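Local coordinates for protein carbonic anhydrase (Coccomyxa sp. PA, PDB 3UCN) that probably catalyses the reversible hydration of carbon dioxide to hydrogencarbonate, as a zinc-dependent enzyme of the beta class, at residues Y42-C47 and V65-N70; D49-P54 and H103-A108. All blocks are in the same frame, centred on the assembly; numbering follows the deposited sequence.

Interaction 1: residues Y42-C47 and V65-N70; sequences YLYIGC and VFVQRN. With ZN (zinc ion), chain C.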
# COMPACT_ATOMS: atom_id res chain seq x y z
N TYR A 42 -18.11 -3.28 -19.06
CA TYR A 42 -17.75 -2.11 -18.29
C TYR A 42 -16.91 -2.43 -17.03
O TYR A 42 -17.22 -3.39 -16.32
CB TYR A 42 -19.00 -1.36 -17.87
CG TYR A 42 -19.76 -0.83 -19.06
CD1 TYR A 42 -19.44 0.41 -19.63
CD2 TYR A 42 -20.76 -1.60 -19.65
CE1 TYR A 42 -20.09 0.90 -20.76
CE2 TYR A 42 -21.44 -1.13 -20.79
CZ TYR A 42 -21.10 0.11 -21.34
OH TYR A 42 -21.79 0.58 -22.41
N LEU A 43 -15.89 -1.61 -16.78
CA LEU A 43 -15.37 -1.42 -15.42
C LEU A 43 -15.92 -0.12 -14.92
O LEU A 43 -15.88 0.84 -15.63
CB LEU A 43 -13.86 -1.28 -15.43
CG LEU A 43 -13.09 -0.86 -14.16
CD1 LEU A 43 -13.43 -1.70 -12.90
CD2 LEU A 43 -11.55 -0.90 -14.44
N TYR A 44 -16.40 -0.07 -13.69
CA TYR A 44 -16.83 1.17 -13.08
C TYR A 44 -16.00 1.41 -11.80
O TYR A 44 -15.83 0.50 -10.97
CB TYR A 44 -18.26 1.05 -12.73
CG TYR A 44 -18.86 2.12 -11.79
CD1 TYR A 44 -19.65 3.17 -12.31
CD2 TYR A 44 -18.73 2.04 -10.42
CE1 TYR A 44 -20.27 4.11 -11.47
CE2 TYR A 44 -19.35 2.98 -9.57
CZ TYR A 44 -20.12 4.01 -10.11
OH TYR A 44 -20.70 4.91 -9.29
N ILE A 45 -15.47 2.63 -11.69
CA ILE A 45 -14.75 3.09 -10.52
C ILE A 45 -15.60 4.24 -9.94
O ILE A 45 -15.76 5.25 -10.59
CB ILE A 45 -13.37 3.54 -10.91
CG1 ILE A 45 -12.61 2.37 -11.54
CG2 ILE A 45 -12.61 4.11 -9.70
CD1 ILE A 45 -11.42 2.79 -12.28
N GLY A 46 -16.17 4.08 -8.76
CA GLY A 46 -16.94 5.15 -8.15
C GLY A 46 -16.77 5.12 -6.64
O GLY A 46 -15.89 4.42 -6.11
N CYS A 47 -17.59 5.89 -5.92
CA CYS A 47 -17.34 6.13 -4.52
C CYS A 47 -18.09 5.07 -3.76
O CYS A 47 -19.15 4.60 -4.21
CB CYS A 47 -17.81 7.54 -4.14
SG CYS A 47 -17.37 7.98 -2.37
N VAL A 65 -21.41 -5.00 -15.33
CA VAL A 65 -20.44 -3.99 -14.91
C VAL A 65 -19.61 -4.56 -13.76
O VAL A 65 -20.15 -4.95 -12.73
CB VAL A 65 -21.18 -2.66 -14.52
CG1 VAL A 65 -22.17 -2.91 -13.39
CG2 VAL A 65 -20.17 -1.52 -14.14
N PHE A 66 -18.30 -4.66 -13.98
CA PHE A 66 -17.32 -5.04 -12.93
C PHE A 66 -17.02 -3.76 -12.13
O PHE A 66 -16.85 -2.70 -12.76
CB PHE A 66 -16.08 -5.50 -13.62
CG PHE A 66 -15.09 -6.25 -12.74
CD1 PHE A 66 -15.07 -7.68 -12.73
CD2 PHE A 66 -14.11 -5.55 -12.01
CE1 PHE A 66 -14.13 -8.39 -11.97
CE2 PHE A 66 -13.13 -6.26 -11.23
CZ PHE A 66 -13.15 -7.69 -11.21
N VAL A 67 -16.94 -3.84 -10.79
CA VAL A 67 -17.02 -2.64 -9.91
C VAL A 67 -15.88 -2.48 -8.84
O VAL A 67 -15.69 -3.37 -7.99
CB VAL A 67 -18.36 -2.61 -9.21
CG1 VAL A 67 -18.44 -1.44 -8.17
CG2 VAL A 67 -19.52 -2.49 -10.25
N GLN A 68 -15.15 -1.35 -8.87
CA GLN A 68 -14.28 -0.89 -7.74
C GLN A 68 -15.06 0.27 -7.11
O GLN A 68 -15.49 1.15 -7.81
CB GLN A 68 -12.91 -0.40 -8.27
CG GLN A 68 -12.17 0.62 -7.44
CD GLN A 68 -11.48 0.04 -6.13
OE1 GLN A 68 -10.94 0.78 -5.36
NE2 GLN A 68 -11.52 -1.25 -5.92
N ARG A 69 -15.28 0.25 -5.81
CA ARG A 69 -15.86 1.36 -5.09
C ARG A 69 -14.97 1.65 -3.86
O ARG A 69 -14.60 0.70 -3.14
CB ARG A 69 -17.29 1.07 -4.64
CG ARG A 69 -18.26 1.29 -5.80
CD ARG A 69 -19.71 0.90 -5.47
NE ARG A 69 -20.31 1.86 -4.55
CZ ARG A 69 -21.52 1.72 -4.00
NH1 ARG A 69 -22.33 0.67 -4.34
NH2 ARG A 69 -21.97 2.67 -3.17
N ASN A 70 -14.52 2.91 -3.70
CA ASN A 70 -13.61 3.28 -2.61
C ASN A 70 -13.97 4.69 -2.14
O ASN A 70 -14.76 5.37 -2.81
CB ASN A 70 -12.13 3.12 -3.00
CG ASN A 70 -11.67 4.12 -4.06
OD1 ASN A 70 -11.90 5.29 -3.91
ND2 ASN A 70 -10.98 3.64 -5.16
ZN ZN C . -18.25 10.10 -2.14
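Strands 42-47 and 65-70, paired through residues such as Tyr44 and Val67, are the two parallel strands of a beta-alpha-beta unit whose first strand ends on the zinc ligand Cys47. Their axes approach to 4.6 Å at an angle of 24°. Tyr42 lies across from Val65, and five backbone hydrogen bonds follow, the first from Phe66 N to Tyr42 O and the last from Asn70 N to Gly46 O. Tyr44 takes part in two: its N donates to Phe66 O at 2.8 Å, and its O accepts from Gln68 N. On the face with Tyr42 and Arg69, Val65 CG2 wedges against Tyr44 CB at 3.5 Å. The Tyr44 ring then runs beside Val67, with Arg69 CG at its edge. On the other face, Leu43 CD1 reaches the edge of the Phe66 ring, 4.0 Å from Phe66 CD2. Arg69 turns at chi3 (72°), which brings NE back to Cys47 O at 3.0 Å, the acceptor close to the guanidinium plane. With chi1 at -175° the sulfur of Cys47 stands opposite its own N, where SG binds zinc at 2.3 Å. Helix 80-92 covers Leu43, Phe66 and Gln68, while Pro54 of helix 54-57 packs on Tyr44, Val67 and Arg69. Strand 97-103 flanks strand 42-47, and a second subunit makes backbone hydrogen bonds with Val67.

Interaction 2: residues D49-P54 and H103-A108; sequences DSRVSP and HYNCGA. With ZN (zinc ion), chain C.
This buried polar contact beside the zinc site joins the loop after strand 42-47 to the turn between strand 97-103 and helix 107-114, chiefly through Arg51 and Asn105. Asp49 and Arg51 form the Asp-Arg dyad known from beta-class carbonic anhydrases. A bend at chi3 (-76°) brings the Arg51 guanidinium side-on to the carboxylate: Arg51 NE meets the syn lone pair of Asp49 OD1, and Arg51 NH2 gives Asp49 OD2 a nearly straight bond of 2.8 Å (172°). Arg51 N also donates to OD1 in an Asx turn, so three bonds fix the carboxylate. Arg51 also grips Asn105 end-on, its guanidinium turned 83° from the amide plane. Asn105 OD1 takes Arg51 NH1 at 2.9 Å and Arg51 NH2 at 3.1 Å, from opposite faces of its plane, while NH2 also reaches Asn105 O. An alanine at Arg51 would remove all these guanidinium bonds and would probably leave the Asp49 carboxylate freer to turn and Asn105 OD1 without its two donors. Both faces of the His103 ring are met off-centre: Val52 CG2 on one, in a CH-pi contact 4.1 Å from the centroid, Cys106 CB on the other. Zinc is bound by His103 NE2 at 2.2 Å and by Cys106 SG at 2.4 Å. Trp150 of helix 146-167 packs on Asn105, Tyr188 of strand 182-189 touches Val52, and Val34 O of the second subunit accepts from Arg51 NH1.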
# COMPACT_ATOMS: atom_id res chain seq x y z
N ASP A 49 -19.70 5.69 -1.13
CA ASP A 49 -20.98 6.32 -0.70
C ASP A 49 -22.24 5.44 -0.93
O ASP A 49 -22.55 5.02 -2.06
CB ASP A 49 -21.15 7.64 -1.46
CG ASP A 49 -22.31 8.49 -0.89
OD1 ASP A 49 -23.48 8.24 -1.26
OD2 ASP A 49 -22.04 9.40 -0.06
N SER A 50 -23.00 5.21 0.14
CA SER A 50 -24.25 4.38 0.04
C SER A 50 -25.33 4.84 -0.95
O SER A 50 -26.29 4.12 -1.17
CB SER A 50 -24.93 4.29 1.39
OG SER A 50 -25.39 5.58 1.75
N ARG A 51 -25.22 6.02 -1.53
CA ARG A 51 -26.30 6.41 -2.43
C ARG A 51 -26.01 6.14 -3.87
O ARG A 51 -26.80 6.54 -4.73
CB ARG A 51 -26.69 7.86 -2.25
CG ARG A 51 -27.03 8.13 -0.76
CD ARG A 51 -26.88 9.61 -0.51
NE ARG A 51 -25.48 10.02 -0.40
CZ ARG A 51 -25.08 11.29 -0.36
NH1 ARG A 51 -25.99 12.25 -0.44
NH2 ARG A 51 -23.79 11.61 -0.23
N VAL A 52 -24.89 5.46 -4.16
CA VAL A 52 -24.41 5.44 -5.53
C VAL A 52 -24.10 4.02 -5.93
O VAL A 52 -22.94 3.56 -5.79
CB VAL A 52 -23.14 6.35 -5.82
CG1 VAL A 52 -23.02 6.65 -7.39
CG2 VAL A 52 -23.15 7.64 -5.01
N SER A 53 -25.11 3.33 -6.47
CA SER A 53 -24.90 1.96 -6.84
C SER A 53 -24.92 1.77 -8.35
O SER A 53 -25.96 1.95 -8.97
CB SER A 53 -25.95 1.11 -6.15
OG SER A 53 -25.90 -0.14 -6.81
N PRO A 54 -23.77 1.47 -8.98
CA PRO A 54 -23.76 1.53 -10.46
C PRO A 54 -24.80 0.64 -11.16
O PRO A 54 -25.50 1.12 -12.08
CB PRO A 54 -22.34 1.05 -10.84
CG PRO A 54 -21.76 0.46 -9.50
CD PRO A 54 -22.44 1.15 -8.42
N HIS A 103 -19.55 11.98 -7.48
CA HIS A 103 -20.87 12.40 -7.22
C HIS A 103 -20.92 13.62 -6.28
O HIS A 103 -20.04 13.79 -5.37
CB HIS A 103 -21.62 11.25 -6.56
CG HIS A 103 -21.13 10.98 -5.17
ND1 HIS A 103 -21.79 11.42 -4.05
CD2 HIS A 103 -19.98 10.39 -4.72
CE1 HIS A 103 -21.13 11.06 -2.97
NE2 HIS A 103 -20.02 10.44 -3.35
N TYR A 104 -21.98 14.43 -6.43
CA TYR A 104 -22.09 15.61 -5.58
C TYR A 104 -22.37 15.15 -4.19
O TYR A 104 -22.87 14.04 -3.98
CB TYR A 104 -23.14 16.60 -6.12
CG TYR A 104 -22.73 17.12 -7.50
CD1 TYR A 104 -23.41 16.73 -8.67
CD2 TYR A 104 -21.64 17.98 -7.63
CE1 TYR A 104 -23.01 17.22 -9.93
CE2 TYR A 104 -21.25 18.48 -8.88
CZ TYR A 104 -21.94 18.09 -10.01
OH TYR A 104 -21.49 18.55 -11.21
N ASN A 105 -22.05 16.00 -3.22
CA ASN A 105 -22.28 15.72 -1.83
C ASN A 105 -21.39 14.56 -1.37
O ASN A 105 -21.70 13.84 -0.42
CB ASN A 105 -23.76 15.51 -1.56
CG ASN A 105 -24.08 15.56 -0.09
OD1 ASN A 105 -24.43 14.55 0.49
ND2 ASN A 105 -23.93 16.74 0.53
N CYS A 106 -20.26 14.40 -2.07
CA CYS A 106 -19.21 13.47 -1.71
C CYS A 106 -18.42 13.89 -0.43
O CYS A 106 -17.67 14.88 -0.43
CB CYS A 106 -18.29 13.30 -2.91
SG CYS A 106 -17.03 12.08 -2.55
N GLY A 107 -18.62 13.17 0.63
CA GLY A 107 -17.91 13.44 1.92
C GLY A 107 -16.37 13.34 1.88
O GLY A 107 -15.67 14.00 2.66
N ALA A 108 -15.83 12.51 0.97
CA ALA A 108 -14.41 12.40 0.82
C ALA A 108 -13.90 13.72 0.26
O ALA A 108 -12.81 14.21 0.64
CB ALA A 108 -14.10 11.26 -0.21
ZN ZN C . -18.25 10.10 -2.14

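Interactions 1 and 2 meet at the zinc ion, which takes Cys47 from the end of strand 42-47 and His103 and Cys106 from segment 103-108. Asp49, two residues after Cys47, is seen as a zinc ligand in a structure of this protein, but here its OD2 stands 4.4 Å from the metal, held by Arg51. An azide ion, probably from the crystallisation liquor, lies close to both Cys47 and Asp49. The contacts also touch directly: Arg69 NH2 of interaction 1 comes within 2.7 Å of Asp49 O, and Tyr44 OH packs on Val52 CG1 at 3.5 Å. The loop of interaction 2 thus rests on the Tyr44 and Arg69 face of the strand pair.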